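Local coordinates for protein antitoxin HipB (Escherichia coli, PDB 4Z5H) that represses its own toxin-antitoxin operon by binding and bending operator DNA as a homodimer, and neutralises the toxin HipA, at residues W24-L29 and I35-I40; K31-K36 and L59-L64; Q3-Y6 and Q10-N13. The protein carries 1 engineered substitution. One frame throughout, in Å; residues are numbered along the deposited sequence.

Contact 1: residues W24-L29 and I35-I40. Engineered in segment 24-29: A27 (natural residue Ser). With nucleotides of chain B; nucleotides of chain C.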
loop_
_atom_site.group_PDB
_atom_site.type_symbol
_atom_site.label_atom_id
_atom_site.label_comp_id
_atom_site.label_asym_id
_atom_site.label_seq_id
_atom_site.Cartn_x
_atom_site.Cartn_y
_atom_site.Cartn_z
ATOM N N TRP A 24 6.311 14.417 -14.363
ATOM C CA TRP A 24 6.185 13.177 -15.099
ATOM C C TRP A 24 4.768 12.958 -15.620
ATOM O O TRP A 24 3.808 13.295 -14.975
ATOM C CB TRP A 24 6.647 11.980 -14.261
ATOM C CG TRP A 24 8.087 12.020 -13.852
ATOM C CD1 TRP A 24 9.139 12.387 -14.619
ATOM C CD2 TRP A 24 8.623 11.684 -12.578
ATOM N NE1 TRP A 24 10.291 12.300 -13.912
ATOM C CE2 TRP A 24 10.005 11.876 -12.648
ATOM C CE3 TRP A 24 8.069 11.240 -11.378
ATOM C CZ2 TRP A 24 10.843 11.631 -11.568
ATOM C CZ3 TRP A 24 8.890 11.009 -10.320
ATOM C CH2 TRP A 24 10.262 11.200 -10.414
ATOM N N THR A 25 4.672 12.426 -16.818
ATOM C CA THR A 25 3.405 12.002 -17.361
ATOM C C THR A 25 3.038 10.598 -16.896
ATOM O O THR A 25 3.897 9.810 -16.565
ATOM C CB THR A 25 3.387 12.037 -18.898
ATOM O OG1 THR A 25 4.288 11.069 -19.397
ATOM C CG2 THR A 25 3.755 13.412 -19.415
ATOM N N GLN A 26 1.753 10.304 -16.926
ATOM C CA GLN A 26 1.265 8.994 -16.633
ATOM C C GLN A 26 1.865 8.045 -17.665
ATOM O O GLN A 26 2.342 6.996 -17.321
ATOM C CB GLN A 26 -0.257 8.949 -16.680
ATOM C CG GLN A 26 -0.992 9.776 -15.630
ATOM C CD GLN A 26 -2.488 9.542 -15.653
ATOM O OE1 GLN A 26 -2.988 8.887 -16.521
ATOM N NE2 GLN A 26 -3.182 10.063 -14.683
ATOM N N ALA A 27 1.887 8.458 -18.926
ATOM C CA ALA A 27 2.374 7.606 -19.990
ATOM C C ALA A 27 3.835 7.204 -19.822
ATOM O O ALA A 27 4.169 6.058 -19.986
ATOM C CB ALA A 27 2.161 8.265 -21.337
ATOM N N GLU A 28 4.683 8.150 -19.468
ATOM C CA GLU A 28 6.074 7.837 -19.209
ATOM C C GLU A 28 6.325 6.912 -18.014
ATOM O O GLU A 28 7.161 6.047 -18.101
ATOM C CB GLU A 28 6.978 9.071 -19.186
ATOM C CG GLU A 28 6.846 9.975 -17.996
ATOM C CD GLU A 28 7.749 11.187 -18.084
ATOM O OE1 GLU A 28 7.250 12.303 -18.007
ATOM O OE2 GLU A 28 8.959 11.023 -18.223
ATOM N N LEU A 29 5.610 7.091 -16.918
ATOM C CA LEU A 29 5.733 6.162 -15.814
ATOM C C LEU A 29 5.271 4.755 -16.213
ATOM O O LEU A 29 5.950 3.777 -15.966
ATOM C CB LEU A 29 4.957 6.657 -14.598
ATOM C CG LEU A 29 5.288 8.050 -14.072
ATOM C CD1 LEU A 29 4.527 8.359 -12.802
ATOM C CD2 LEU A 29 6.766 8.198 -13.842
ATOM N N ILE A 35 3.166 -1.139 -17.531
ATOM C CA ILE A 35 1.742 -1.240 -17.289
ATOM C C ILE A 35 1.033 -0.193 -18.132
ATOM O O ILE A 35 1.670 0.643 -18.718
ATOM C CB ILE A 35 1.354 -1.093 -15.807
ATOM C CG1 ILE A 35 1.555 0.343 -15.328
ATOM C CG2 ILE A 35 2.083 -2.099 -14.949
ATOM C CD1 ILE A 35 1.066 0.590 -13.929
ATOM N N LYS A 36 -0.279 -0.282 -18.208
ATOM C CA LYS A 36 -1.058 0.685 -18.954
ATOM C C LYS A 36 -1.148 2.058 -18.284
ATOM O O LYS A 36 -1.254 2.157 -17.086
ATOM C CB LYS A 36 -2.446 0.142 -19.224
ATOM C CG LYS A 36 -2.443 -1.159 -19.997
ATOM C CD LYS A 36 -3.845 -1.562 -20.373
ATOM C CE LYS A 36 -4.389 -0.674 -21.468
ATOM N NZ LYS A 36 -5.859 -0.704 -21.457
ATOM N N GLN A 37 -1.167 3.092 -19.112
ATOM C CA GLN A 37 -1.395 4.456 -18.685
ATOM C C GLN A 37 -2.768 4.531 -18.043
ATOM O O GLN A 37 -2.957 5.196 -17.058
ATOM C CB GLN A 37 -1.308 5.409 -19.874
ATOM C CG GLN A 37 -1.792 6.818 -19.601
ATOM C CD GLN A 37 -3.259 7.019 -19.907
ATOM O OE1 GLN A 37 -3.733 6.602 -20.920
ATOM N NE2 GLN A 37 -3.968 7.651 -19.016
ATOM N N ALA A 38 -3.700 3.779 -18.597
ATOM C CA ALA A 38 -5.057 3.746 -18.113
ATOM C C ALA A 38 -5.079 3.264 -16.668
ATOM O O ALA A 38 -5.828 3.747 -15.878
ATOM C CB ALA A 38 -5.918 2.861 -18.984
ATOM N N THR A 39 -4.217 2.315 -16.361
ATOM C CA THR A 39 -4.095 1.776 -15.021
ATOM C C THR A 39 -3.637 2.845 -14.023
ATOM O O THR A 39 -4.163 2.954 -12.941
ATOM C CB THR A 39 -3.120 0.587 -14.988
ATOM O OG1 THR A 39 -3.564 -0.424 -15.881
ATOM C CG2 THR A 39 -2.990 0.025 -13.578
ATOM N N ILE A 40 -2.663 3.638 -14.419
ATOM C CA ILE A 40 -2.222 4.734 -13.581
ATOM C C ILE A 40 -3.360 5.749 -13.380
ATOM O O ILE A 40 -3.575 6.238 -12.295
ATOM C CB ILE A 40 -0.933 5.398 -14.109
ATOM C CG1 ILE A 40 0.238 4.412 -14.067
ATOM C CG2 ILE A 40 -0.617 6.656 -13.327
ATOM C CD1 ILE A 40 1.515 4.953 -14.636
ATOM P P DT B 2 -0.693 13.685 -17.721
ATOM O OP1 DT B 2 -0.540 14.444 -16.507
ATOM O OP2 DT B 2 0.127 12.517 -17.940
ATOM O "O5'" DT B 2 -2.193 13.210 -17.867
ATOM C "C5'" DT B 2 -3.276 14.133 -17.784
ATOM C "C4'" DT B 2 -4.586 13.438 -18.069
ATOM O "O4'" DT B 2 -4.702 13.145 -19.479
ATOM C "C3'" DT B 2 -4.814 12.112 -17.337
ATOM O "O3'" DT B 2 -6.176 12.076 -16.933
ATOM C "C2'" DT B 2 -4.637 11.079 -18.430
ATOM C "C1'" DT B 2 -5.197 11.836 -19.621
ATOM N N1 DT B 2 -4.828 11.344 -20.956
ATOM C C2 DT B 2 -5.727 11.511 -21.985
ATOM O O2 DT B 2 -6.806 12.050 -21.847
ATOM N N3 DT B 2 -5.315 11.007 -23.189
ATOM C C4 DT B 2 -4.120 10.378 -23.465
ATOM O O4 DT B 2 -3.889 9.985 -24.596
ATOM C C5 DT B 2 -3.234 10.217 -22.336
ATOM C C7 DT B 2 -1.911 9.550 -22.541
ATOM C C6 DT B 2 -3.623 10.711 -21.156
ATOM P P DA C 14 -1.691 -3.974 -16.437
ATOM O OP1 DA C 14 -0.341 -4.124 -15.874
ATOM O OP2 DA C 14 -2.245 -2.625 -16.633
ATOM O "O5'" DA C 14 -1.782 -4.718 -17.839
ATOM C "C5'" DA C 14 -1.438 -6.108 -17.966
ATOM C "C4'" DA C 14 -2.202 -6.749 -19.101
ATOM O "O4'" DA C 14 -3.604 -6.782 -18.776
ATOM C "C3'" DA C 14 -2.125 -6.019 -20.436
ATOM O "O3'" DA C 14 -1.053 -6.492 -21.249
ATOM C "C2'" DA C 14 -3.417 -6.421 -21.113
ATOM C "C1'" DA C 14 -4.377 -6.677 -19.961
ATOM N N9 DA C 14 -5.383 -5.637 -19.758
ATOM C C8 DA C 14 -5.295 -4.486 -19.018
ATOM N N7 DA C 14 -6.387 -3.763 -19.032
ATOM C C5 DA C 14 -7.253 -4.485 -19.839
ATOM C C6 DA C 14 -8.574 -4.253 -20.255
ATOM N N6 DA C 14 -9.287 -3.188 -19.894
ATOM N N1 DA C 14 -9.148 -5.171 -21.059
ATOM C C2 DA C 14 -8.434 -6.242 -21.420
ATOM N N3 DA C 14 -7.186 -6.567 -21.101
ATOM C C4 DA C 14 -6.646 -5.639 -20.296
ATOM P P DA B 3 -6.608 11.668 -15.488
ATOM O OP1 DA B 3 -6.332 12.770 -14.610
ATOM O OP2 DA B 3 -6.046 10.363 -15.190
ATOM O "O5'" DA B 3 -8.170 11.514 -15.656
ATOM C "C5'" DA B 3 -8.957 12.596 -16.176
ATOM C "C4'" DA B 3 -9.999 12.106 -17.153
ATOM O "O4'" DA B 3 -9.387 11.661 -18.382
ATOM C "C3'" DA B 3 -10.886 10.957 -16.672
ATOM O "O3'" DA B 3 -12.222 11.281 -17.036
ATOM C "C2'" DA B 3 -10.349 9.760 -17.429
ATOM C "C1'" DA B 3 -9.858 10.381 -18.720
ATOM N N9 DA B 3 -8.768 9.670 -19.376
ATOM C C8 DA B 3 -7.640 9.149 -18.802
ATOM N N7 DA B 3 -6.832 8.572 -19.654
ATOM C C5 DA B 3 -7.459 8.745 -20.878
ATOM C C6 DA B 3 -7.112 8.361 -22.186
ATOM N N6 DA B 3 -6.000 7.696 -22.493
ATOM N N1 DA B 3 -7.969 8.673 -23.177
ATOM C C2 DA B 3 -9.084 9.339 -22.872
ATOM N N3 DA B 3 -9.528 9.740 -21.687
ATOM C C4 DA B 3 -8.655 9.415 -20.721
#

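Contact 2: residues K31-K36 and L59-L64. With nucleotides of chain C.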
loop_
_atom_site.group_PDB
_atom_site.type_symbol
_atom_site.label_atom_id
_atom_site.label_comp_id
_atom_site.label_asym_id
_atom_site.label_seq_id
_atom_site.Cartn_x
_atom_site.Cartn_y
_atom_site.Cartn_z
ATOM N N LYS A 31 5.157 3.333 -19.082
ATOM C CA LYS A 31 6.136 2.717 -19.951
ATOM C C LYS A 31 7.328 2.161 -19.199
ATOM O O LYS A 31 7.781 1.074 -19.468
ATOM C CB LYS A 31 6.629 3.716 -20.965
ATOM C CG LYS A 31 7.478 3.113 -22.053
ATOM C CD LYS A 31 7.437 3.974 -23.289
ATOM C CE LYS A 31 8.759 3.947 -24.027
ATOM N NZ LYS A 31 8.688 4.876 -25.183
ATOM N N LYS A 32 7.805 2.929 -18.244
ATOM C CA LYS A 32 8.961 2.582 -17.481
ATOM C C LYS A 32 8.706 1.270 -16.742
ATOM O O LYS A 32 9.575 0.430 -16.665
ATOM C CB LYS A 32 9.283 3.722 -16.510
ATOM C CG LYS A 32 10.550 3.549 -15.701
ATOM C CD LYS A 32 11.133 4.874 -15.228
ATOM C CE LYS A 32 10.359 5.463 -14.054
ATOM N NZ LYS A 32 10.837 6.785 -13.558
ATOM N N ILE A 33 7.504 1.091 -16.223
ATOM C CA ILE A 33 7.183 -0.075 -15.421
ATOM C C ILE A 33 6.370 -1.156 -16.124
ATOM O O ILE A 33 5.976 -2.109 -15.510
ATOM C CB ILE A 33 6.496 0.314 -14.097
ATOM C CG1 ILE A 33 5.188 1.046 -14.360
ATOM C CG2 ILE A 33 7.431 1.135 -13.234
ATOM C CD1 ILE A 33 4.481 1.474 -13.105
ATOM N N GLY A 34 6.146 -1.000 -17.412
ATOM C CA GLY A 34 5.357 -1.945 -18.166
ATOM C C GLY A 34 3.912 -2.195 -17.800
ATOM O O GLY A 34 3.469 -3.311 -17.792
ATOM N N ILE A 35 3.166 -1.139 -17.531
ATOM C CA ILE A 35 1.742 -1.240 -17.289
ATOM C C ILE A 35 1.033 -0.193 -18.132
ATOM O O ILE A 35 1.670 0.643 -18.718
ATOM C CB ILE A 35 1.354 -1.093 -15.807
ATOM C CG1 ILE A 35 1.555 0.343 -15.328
ATOM C CG2 ILE A 35 2.083 -2.099 -14.949
ATOM C CD1 ILE A 35 1.066 0.590 -13.929
ATOM N N LYS A 36 -0.279 -0.282 -18.208
ATOM C CA LYS A 36 -1.058 0.685 -18.954
ATOM C C LYS A 36 -1.148 2.058 -18.284
ATOM O O LYS A 36 -1.254 2.157 -17.086
ATOM C CB LYS A 36 -2.446 0.142 -19.224
ATOM C CG LYS A 36 -2.443 -1.159 -19.997
ATOM C CD LYS A 36 -3.845 -1.562 -20.373
ATOM C CE LYS A 36 -4.389 -0.674 -21.468
ATOM N NZ LYS A 36 -5.859 -0.704 -21.457
ATOM N N LEU A 59 5.030 3.036 -7.337
ATOM C CA LEU A 59 5.932 3.570 -6.351
ATOM C C LEU A 59 7.351 3.537 -6.891
ATOM O O LEU A 59 8.043 4.511 -6.796
ATOM C CB LEU A 59 5.915 2.695 -5.111
ATOM C CG LEU A 59 5.331 3.055 -3.769
ATOM C CD1 LEU A 59 5.872 2.138 -2.695
ATOM C CD2 LEU A 59 5.391 4.514 -3.374
ATOM N N GLN A 60 7.736 2.429 -7.510
ATOM C CA GLN A 60 9.045 2.295 -8.115
ATOM C C GLN A 60 9.267 3.330 -9.226
ATOM O O GLN A 60 10.295 3.962 -9.265
ATOM C CB GLN A 60 9.249 0.897 -8.689
ATOM C CG GLN A 60 10.662 0.666 -9.182
ATOM C CD GLN A 60 10.789 -0.377 -10.276
ATOM O OE1 GLN A 60 9.810 -0.873 -10.802
ATOM N NE2 GLN A 60 12.011 -0.730 -10.594
ATOM N N SER A 61 8.255 3.535 -10.049
ATOM C CA SER A 61 8.326 4.488 -11.144
ATOM C C SER A 61 8.574 5.902 -10.627
ATOM O O SER A 61 9.223 6.664 -11.281
ATOM C CB SER A 61 7.087 4.441 -12.042
ATOM O OG SER A 61 6.023 5.149 -11.511
ATOM N N LEU A 62 8.068 6.201 -9.439
ATOM C CA LEU A 62 8.173 7.505 -8.832
ATOM C C LEU A 62 9.451 7.665 -8.001
ATOM O O LEU A 62 9.622 8.638 -7.324
ATOM C CB LEU A 62 6.929 7.820 -8.002
ATOM C CG LEU A 62 5.569 8.007 -8.681
ATOM C CD1 LEU A 62 4.440 8.084 -7.668
ATOM C CD2 LEU A 62 5.551 9.222 -9.585
ATOM N N GLU A 63 10.318 6.669 -8.048
ATOM C CA GLU A 63 11.532 6.624 -7.245
ATOM C C GLU A 63 11.256 6.662 -5.730
ATOM O O GLU A 63 12.001 7.216 -4.966
ATOM C CB GLU A 63 12.506 7.727 -7.679
ATOM C CG GLU A 63 12.828 7.667 -9.150
ATOM C CD GLU A 63 13.698 8.802 -9.663
ATOM O OE1 GLU A 63 13.775 9.861 -9.035
ATOM O OE2 GLU A 63 14.287 8.631 -10.730
ATOM N N LEU A 64 10.169 6.031 -5.343
ATOM C CA LEU A 64 9.715 5.971 -3.979
ATOM C C LEU A 64 9.675 4.549 -3.444
ATOM O O LEU A 64 9.580 3.603 -4.181
ATOM C CB LEU A 64 8.312 6.544 -3.845
ATOM C CG LEU A 64 8.042 8.001 -4.202
ATOM C CD1 LEU A 64 6.558 8.268 -4.192
ATOM C CD2 LEU A 64 8.770 8.918 -3.261
ATOM P P DA C 14 -1.691 -3.974 -16.437
ATOM O OP1 DA C 14 -0.341 -4.124 -15.874
ATOM O OP2 DA C 14 -2.245 -2.625 -16.633
ATOM O "O5'" DA C 14 -1.782 -4.718 -17.839
ATOM C "C5'" DA C 14 -1.438 -6.108 -17.966
ATOM C "C4'" DA C 14 -2.202 -6.749 -19.101
ATOM O "O4'" DA C 14 -3.604 -6.782 -18.776
ATOM C "C3'" DA C 14 -2.125 -6.019 -20.436
ATOM O "O3'" DA C 14 -1.053 -6.492 -21.249
ATOM C "C2'" DA C 14 -3.417 -6.421 -21.113
ATOM C "C1'" DA C 14 -4.377 -6.677 -19.961
ATOM N N9 DA C 14 -5.383 -5.637 -19.758
ATOM C C8 DA C 14 -5.295 -4.486 -19.018
ATOM N N7 DA C 14 -6.387 -3.763 -19.032
ATOM C C5 DA C 14 -7.253 -4.485 -19.839
ATOM C C6 DA C 14 -8.574 -4.253 -20.255
ATOM N N6 DA C 14 -9.287 -3.188 -19.894
ATOM N N1 DA C 14 -9.148 -5.171 -21.059
ATOM C C2 DA C 14 -8.434 -6.242 -21.420
ATOM N N3 DA C 14 -7.186 -6.567 -21.101
ATOM C C4 DA C 14 -6.646 -5.639 -20.296
ATOM P P DG C 15 -0.479 -5.580 -22.422
ATOM O OP1 DG C 15 0.888 -6.021 -22.700
ATOM O OP2 DG C 15 -0.728 -4.163 -22.079
ATOM O "O5'" DG C 15 -1.440 -5.887 -23.648
ATOM C "C5'" DG C 15 -1.807 -7.225 -24.014
ATOM C "C4'" DG C 15 -2.926 -7.200 -25.028
ATOM O "O4'" DG C 15 -4.186 -7.090 -24.345
ATOM C "C3'" DG C 15 -2.905 -6.026 -25.995
ATOM O "O3'" DG C 15 -2.182 -6.293 -27.194
ATOM C "C2'" DG C 15 -4.359 -5.888 -26.377
ATOM C "C1'" DG C 15 -5.094 -6.327 -25.123
ATOM N N9 DG C 15 -5.573 -5.223 -24.305
ATOM C C8 DG C 15 -4.892 -4.568 -23.310
ATOM N N7 DG C 15 -5.591 -3.621 -22.750
ATOM C C5 DG C 15 -6.798 -3.637 -23.431
ATOM C C6 DG C 15 -7.947 -2.828 -23.276
ATOM O O6 DG C 15 -8.138 -1.908 -22.482
ATOM N N1 DG C 15 -8.945 -3.182 -24.176
ATOM C C2 DG C 15 -8.849 -4.186 -25.103
ATOM N N2 DG C 15 -9.921 -4.374 -25.879
ATOM N N3 DG C 15 -7.780 -4.941 -25.264
ATOM C C4 DG C 15 -6.799 -4.614 -24.400
ATOM P P DG C 16 -1.678 -5.084 -28.079
ATOM O OP1 DG C 16 -1.135 -5.634 -29.322
ATOM O OP2 DG C 16 -0.822 -4.240 -27.231
ATOM O "O5'" DG C 16 -2.997 -4.231 -28.342
ATOM C "C5'" DG C 16 -3.897 -4.574 -29.396
ATOM C "C4'" DG C 16 -5.150 -3.727 -29.374
ATOM O "O4'" DG C 16 -5.752 -3.673 -28.070
ATOM C "C3'" DG C 16 -5.019 -2.262 -29.763
ATOM O "O3'" DG C 16 -5.040 -2.035 -31.166
ATOM C "C2'" DG C 16 -6.341 -1.713 -29.280
ATOM C "C1'" DG C 16 -6.670 -2.584 -28.071
ATOM N N9 DG C 16 -6.525 -1.850 -26.822
ATOM C C8 DG C 16 -5.436 -1.809 -25.988
ATOM N N7 DG C 16 -5.605 -1.020 -24.964
ATOM C C5 DG C 16 -6.875 -0.493 -25.143
ATOM C C6 DG C 16 -7.610 0.424 -24.351
ATOM O O6 DG C 16 -7.279 0.967 -23.298
ATOM N N1 DG C 16 -8.854 0.694 -24.908
ATOM C C2 DG C 16 -9.331 0.152 -26.074
ATOM N N2 DG C 16 -10.556 0.534 -26.446
ATOM N N3 DG C 16 -8.663 -0.711 -26.812
ATOM C C4 DG C 16 -7.448 -0.981 -26.296
#

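Contact 3: residues Q3-Y6 and Q10-N13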
loop_
_atom_site.group_PDB
_atom_site.type_symbol
_atom_site.label_atom_id
_atom_site.label_comp_id
_atom_site.label_asym_id
_atom_site.label_seq_id
_atom_site.Cartn_x
_atom_site.Cartn_y
_atom_site.Cartn_z
ATOM N N GLN A 3 3.923 12.705 4.939
ATOM C CA GLN A 3 3.033 12.527 6.066
ATOM C C GLN A 3 2.507 11.101 6.196
ATOM O O GLN A 3 2.571 10.336 5.271
ATOM C CB GLN A 3 1.875 13.511 5.957
ATOM C CG GLN A 3 2.312 14.855 5.408
ATOM C CD GLN A 3 1.670 16.028 6.091
ATOM O OE1 GLN A 3 0.488 16.249 5.941
ATOM N NE2 GLN A 3 2.460 16.798 6.820
ATOM N N LYS A 4 1.940 10.788 7.345
ATOM C CA LYS A 4 1.206 9.558 7.517
ATOM C C LYS A 4 -0.027 9.518 6.606
ATOM O O LYS A 4 -0.718 10.507 6.439
ATOM C CB LYS A 4 0.818 9.361 8.970
ATOM C CG LYS A 4 2.004 9.104 9.872
ATOM C CD LYS A 4 1.617 9.088 11.320
ATOM C CE LYS A 4 2.791 8.763 12.201
ATOM N NZ LYS A 4 2.344 8.579 13.590
ATOM N N ILE A 5 -0.246 8.354 6.031
ATOM C CA ILE A 5 -1.323 8.068 5.105
ATOM C C ILE A 5 -2.219 6.949 5.647
ATOM O O ILE A 5 -1.727 5.958 6.149
ATOM C CB ILE A 5 -0.747 7.728 3.714
ATOM C CG1 ILE A 5 -0.027 8.967 3.178
ATOM C CG2 ILE A 5 -1.810 7.183 2.768
ATOM C CD1 ILE A 5 0.906 8.725 2.043
ATOM N N TYR A 6 -3.524 7.167 5.583
ATOM C CA TYR A 6 -4.515 6.292 6.166
ATOM C C TYR A 6 -5.544 5.675 5.217
ATOM O O TYR A 6 -6.370 4.926 5.635
ATOM C CB TYR A 6 -5.234 7.013 7.301
ATOM C CG TYR A 6 -4.323 7.517 8.388
ATOM C CD1 TYR A 6 -3.663 8.720 8.261
ATOM C CD2 TYR A 6 -4.119 6.785 9.534
ATOM C CE1 TYR A 6 -2.842 9.181 9.251
ATOM C CE2 TYR A 6 -3.291 7.233 10.521
ATOM C CZ TYR A 6 -2.657 8.435 10.375
ATOM O OH TYR A 6 -1.829 8.880 11.336
ATOM N N GLN A 10 -6.003 9.028 0.058
ATOM C CA GLN A 10 -4.893 9.803 0.561
ATOM C C GLN A 10 -3.593 9.349 -0.099
ATOM O O GLN A 10 -2.784 10.154 -0.466
ATOM C CB GLN A 10 -4.780 9.667 2.076
ATOM C CG GLN A 10 -5.825 10.411 2.879
ATOM C CD GLN A 10 -5.764 10.120 4.363
ATOM O OE1 GLN A 10 -4.777 9.667 4.876
ATOM N NE2 GLN A 10 -6.838 10.398 5.043
ATOM N N LEU A 11 -3.442 8.047 -0.257
ATOM C CA LEU A 11 -2.268 7.491 -0.884
ATOM C C LEU A 11 -2.134 7.935 -2.341
ATOM O O LEU A 11 -1.080 8.350 -2.754
ATOM C CB LEU A 11 -2.305 5.972 -0.812
ATOM C CG LEU A 11 -1.162 5.204 -1.459
ATOM C CD1 LEU A 11 0.211 5.681 -1.041
ATOM C CD2 LEU A 11 -1.330 3.706 -1.273
ATOM N N ALA A 12 -3.225 7.834 -3.082
ATOM C CA ALA A 12 -3.260 8.218 -4.481
ATOM C C ALA A 12 -2.996 9.716 -4.667
ATOM O O ALA A 12 -2.253 10.099 -5.527
ATOM C CB ALA A 12 -4.583 7.828 -5.111
ATOM N N ASN A 13 -3.597 10.539 -3.820
ATOM C CA ASN A 13 -3.409 11.966 -3.887
ATOM C C ASN A 13 -1.946 12.323 -3.651
ATOM O O ASN A 13 -1.406 13.120 -4.369
ATOM C CB ASN A 13 -4.281 12.691 -2.859
ATOM C CG ASN A 13 -5.762 12.652 -3.197
ATOM O OD1 ASN A 13 -6.141 12.191 -4.231
ATOM N ND2 ASN A 13 -6.577 13.127 -2.315
HETATM O O HOH W 1 -2.687 11.434 4.795
#

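Contact 1: residues W24-L29 and I35-I40
Q26 reaches from the start of helix 26-33 to Q37 and I40 on helix 37-45, the recognition helix of the helix-turn-helix. Its CB lies 3.9 Å from CG of Q37. One atom on, CG packs 3.9 Å from CG2 of I40, and the two side chains run past each other in opposite directions. Beyond CG the chain is extended (chi2 -173°), which carries the amide out to the DNA. There OE1 accepts from NE2 of Q37 at 3.0 Å, the donor sitting almost straight ahead of the carbonyl and the amide planes only 20° apart. NE2 of Q26 donates instead to OP2 of DA3 in chain B, at 2.9 Å, and also bonds to E44. Q37, bent at chi2 (-91°), sets its OE1 3.0 Å from N6 and its NE2 3.1 Å from N7 of that adenine. Behind the amides, CD1 of I40 rests on CB of L29 at 3.8 Å. The backbone N of A27, an engineered residue, lies at the margin near CG of Q37. With NE2 of Q37 giving hydrogen bonds to both Q26 and N7, the amide is held with its oxygen facing N6, so Q26 probably acts as a second-shell residue that positions Q37 to read the adenine.

Contact 2: residues K31-K36 and L59-L64
K32 and I33, neighbours on the last turn of helix 26-33, approach S61 in quite different ways, one bonding to its carbonyl and the other butting against its CB. The K32 chain runs out toward helix 52-61 and bends near its end (chi3 76°), which brings the ammonium group up to the main chain. NZ donates to the carbonyl O of S61 at 2.8 Å, meeting a lone pair in the carbonyl plane with a C=O...N angle of 142°. On the way, CE passes 4.0 Å from CB of S61.

I33 comes in with its branch methyl: CG2 abuts CB of S61 at 3.5 Å, and CD1 follows at 4.1 Å. The same CG2 lies 4.0 Å from OE1 of Q60, whose extended side chain slides by I33 in the opposite direction. The hydroxyl of S61 is engaged within its own helix, OG bonding to the carbonyl of I58, while its CB faces I33, which also touches K57 and I58.

Two helix ends meet here. G34 and E63, both with positive phi, each close a helix in a Schellman motif, so the second helix of the HTH cro/C1-type domain meets helix 52-61 with the C-terminal ends of both. The S61 carbonyl belongs to that last turn, where the helix dipole would make it an attractive partner for a lysine. The carboxylate of E63 probably adds to the pull, although its OE2 remains 4.8 Å from NZ of K32, beyond a salt bridge.

Past G34 the chain turns to the DNA. K36, bent at chi3, sends NZ to the O6 edges of two successive guanines of chain C, bonding to O6 of DG15 at 2.8 Å and O6 of DG16 at 2.9 Å.

Contact 3: residues Q3-Y6 and Q10-N13
The loop leading into helix 8-21 folds back on the first turns of that helix, with I5 and Y6 meeting Q10 and L11 at the dimer interface. The Q10 chain is extended beyond CG (chi2 174°) and brings its amide oxygen to the main chain of the loop. OE1 accepts from the backbone N of Y6 at 2.9 Å, with the donor 38° out of the carbonyl plane. It also lies in the plane of the Y6 ring, at the edge, 3.7 Å from CD1; the amide itself is turned 76° to the ring. A water donates to OE1 of Q10 at 2.7 Å and equally to the carbonyl O of K4, also at 2.7 Å, tying in the loop one step earlier. Beneath this polar layer, I5 lays CG2 over the helix, 3.5 Å from N of L11 and 3.8 Å from its CB. F56 of the second subunit packs on both I5 and L11, and the I5 carbonyl O bonds to OG of S65 of that subunit. Y6 OH bonds to the carbonyl of A71. One side-chain oxygen thus takes two hydrogens, one from N of Y6 and one from the water, so that Q10 grips the loop directly at Y6 and through water at K4.

In the fold
Contacts 1 and 2 form one continuous unit, their centres 8 Å apart. They share I35 and K36, and both rest on helix 26-33. They touch directly where CD1 of L29 packs on CD2 of L62 at 3.5 Å. Contact 1 sets the two helices of the helix-turn-helix against each other at the DNA, and contact 2 secures the first of them to helix 52-61, leading on to L64, whose strand pairs with the second subunit. Contact 3 lies on the other side of the chain's centre, its own centre about 20 Å from that of contact 1 and its nearest atom about 10 Å from the DNA. Like contact 2, it touches the second subunit.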